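Local atomic coordinates of deseasin MCP-01 (Pseudoalteromonas sp., PDB entry 3VV3), a protein that is a subtilisin-family serine protease that degrades collagen, probably cleaving its peptide bonds with a catalytic triad. Residues E33-S36 against I37-S41. Residues are numbered along the deposited sequence; the frame is centred on the assembly and turned at random.
Sequences EAWS and ISTGS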
ATOM      1  N   GLU A  33      21.265   9.005  19.256  1.00 10.69           N
ATOM      2  CA  GLU A  33      22.094   8.462  20.319  1.00 12.15           C
ATOM      3  C   GLU A  33      22.961   7.333  19.762  1.00 12.39           C
ATOM      4  O   GLU A  33      24.170   7.286  19.999  1.00 12.22           O
ATOM      5  CB  GLU A  33      21.225   7.976  21.477  1.00 12.09           C
ATOM      6  CG  GLU A  33      20.534   9.101  22.271  1.00 13.40           C
ATOM      7  CD  GLU A  33      19.278   9.671  21.614  1.00 16.19           C
ATOM      8  OE1 GLU A  33      18.885   9.214  20.511  1.00 10.22           O
ATOM      9  OE2 GLU A  33      18.676  10.597  22.217  1.00 13.00           O
ATOM     10  N   ALA A  34      22.349   6.433  18.997  1.00 10.68           N
ATOM     11  CA  ALA A  34      23.092   5.319  18.418  1.00  9.68           C
ATOM     12  C   ALA A  34      24.220   5.817  17.522  1.00 10.35           C
ATOM     13  O   ALA A  34      25.305   5.227  17.476  1.00 12.36           O
ATOM     14  CB  ALA A  34      22.152   4.383  17.632  1.00  8.19           C
ATOM     15  N   TRP A  35      23.968   6.911  16.813  1.00  9.87           N
ATOM     16  CA  TRP A  35      24.952   7.433  15.872  1.00 11.49           C
ATOM     17  C   TRP A  35      26.219   7.953  16.548  1.00 11.60           C
ATOM     18  O   TRP A  35      27.216   8.194  15.882  1.00 11.61           O
ATOM     19  CB  TRP A  35      24.337   8.507  14.974  1.00 10.02           C
ATOM     20  CG  TRP A  35      23.300   7.953  14.039  1.00 10.38           C
ATOM     21  CD1 TRP A  35      23.220   6.667  13.572  1.00 11.69           C
ATOM     22  CD2 TRP A  35      22.204   8.662  13.450  1.00 10.00           C
ATOM     23  NE1 TRP A  35      22.135   6.537  12.734  1.00  7.83           N
ATOM     24  CE2 TRP A  35      21.497   7.745  12.643  1.00 10.23           C
ATOM     25  CE3 TRP A  35      21.743   9.984  13.535  1.00 11.16           C
ATOM     26  CZ2 TRP A  35      20.368   8.109  11.916  1.00  7.01           C
ATOM     27  CZ3 TRP A  35      20.625  10.343  12.815  1.00 11.50           C
ATOM     28  CH2 TRP A  35      19.942   9.405  12.013  1.00 10.60           C
ATOM     29  N   SER A  36      26.186   8.116  17.863  1.00 14.42           N
ATOM     30  CA  SER A  36      27.398   8.503  18.585  1.00 15.08           C
ATOM     31  C   SER A  36      28.363   7.320  18.647  1.00 19.65           C
ATOM     32  O   SER A  36      29.567   7.493  18.848  1.00 18.39           O
ATOM     33  CB  SER A  36      27.058   9.010  19.993  1.00 15.82           C
ATOM     34  OG  SER A  36      26.603   7.959  20.827  1.00 16.07           O
ATOM     35  N   ILE A  37      27.824   6.119  18.458  1.00 11.69           N
ATOM     36  CA  ILE A  37      28.612   4.892  18.460  1.00 12.56           C
ATOM     37  C   ILE A  37      29.001   4.500  17.038  1.00 15.88           C
ATOM     38  O   ILE A  37      30.160   4.199  16.763  1.00 13.09           O
ATOM     39  CB  ILE A  37      27.832   3.734  19.114  1.00 10.79           C
ATOM     40  CG1 ILE A  37      27.476   4.074  20.567  1.00 12.66           C
ATOM     41  CG2 ILE A  37      28.613   2.417  19.027  1.00 10.43           C
ATOM     42  CD1 ILE A  37      26.498   3.095  21.207  1.00 13.52           C
ATOM     43  N   SER A  38      28.022   4.504  16.135  1.00  9.74           N
ATOM     44  CA  SER A  38      28.269   4.169  14.741  1.00 10.28           C
ATOM     45  C   SER A  38      27.213   4.795  13.844  1.00  9.30           C
ATOM     46  O   SER A  38      26.037   4.849  14.213  1.00 10.32           O
ATOM     47  CB  SER A  38      28.254   2.652  14.541  1.00 11.84           C
ATOM     48  OG  SER A  38      28.590   2.318  13.202  1.00  8.44           O
ATOM     49  N   THR A  39      27.642   5.263  12.677  1.00  8.32           N
ATOM     50  CA  THR A  39      26.719   5.690  11.630  1.00  9.79           C
ATOM     51  C   THR A  39      26.738   4.714  10.453  1.00 12.07           C
ATOM     52  O   THR A  39      26.162   4.983   9.400  1.00 10.40           O
ATOM     53  CB  THR A  39      26.988   7.132  11.148  1.00 14.86           C
ATOM     54  OG1 THR A  39      28.385   7.309  10.868  1.00 15.13           O
ATOM     55  CG2 THR A  39      26.555   8.130  12.214  1.00 12.80           C
ATOM     56  N   GLY A  40      27.408   3.579  10.642  1.00  9.73           N
ATOM     57  CA  GLY A  40      27.336   2.483   9.688  1.00  7.51           C
ATOM     58  C   GLY A  40      28.544   2.379   8.781  1.00 13.88           C
ATOM     59  O   GLY A  40      29.385   3.275   8.739  1.00 14.57           O
ATOM     60  N   SER A  41      28.627   1.281   8.039  1.00  7.72           N
ATOM     61  CA  SER A  41      29.732   1.095   7.110  1.00 10.17           C
ATOM     62  C   SER A  41      29.270   0.620   5.742  1.00  9.82           C
ATOM     63  O   SER A  41      28.416  -0.263   5.648  1.00  8.04           O
ATOM     64  CB  SER A  41      30.730   0.092   7.676  1.00 12.08           C
ATOM     65  OG  SER A  41      31.758  -0.152   6.732  1.00 12.08           O
TER
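Trp35 and Thr39 meet where the chain leaves helix 31-34 in a tight turn, on the surface of the subtilisin alpha/beta fold, before it runs on to strand 45-50 of the parallel sheet. The turn is gripped by Ala34 O, which takes two backbone bonds, from Ile37 N at 2.8 Å and from Ser38 N at 3.1 Å. Ile37 N comes from above the carbonyl plane, whereas Ser38 N lies in it and makes the straighter bond (167° at the hydrogen). The tight side lies just beyond: Trp35 CB sits 3.6 Å from Thr39 CG2, and the two side chains cross at about a right angle. With CG anti to the carbonyl carbon, beside the backbone N (chi1 -67°), the indole turns its CD1 edge toward Ser38 O, which lies in the ring plane 3.4 Å from CD1 and also receives a CA-H...O contact from Trp35 CA. Beyond the turn the indole is held by NE1 hydrogen-bonded to Val126 O and by His128, edge-to-face with its ring. Putting a leucine in place of Trp35 would probably leave Val126 O without its NE1 donor and Ser38 O without the ring edge beside it. Ser38 OG, hydrogen-bonded to Ser285 OG, closes an ST turn by accepting from Gly40 N. The other side is looser and faces solvent: Ser36 and Ile37 are exposed, though Ile37 also touches Leu325 of helix 321-327. At the exposed end, Ser36 OG folds back (chi1 70°) and donates to Glu33 O at 2.7 Å, nearly in line with that carbonyl, which also accepts from Ser36 N.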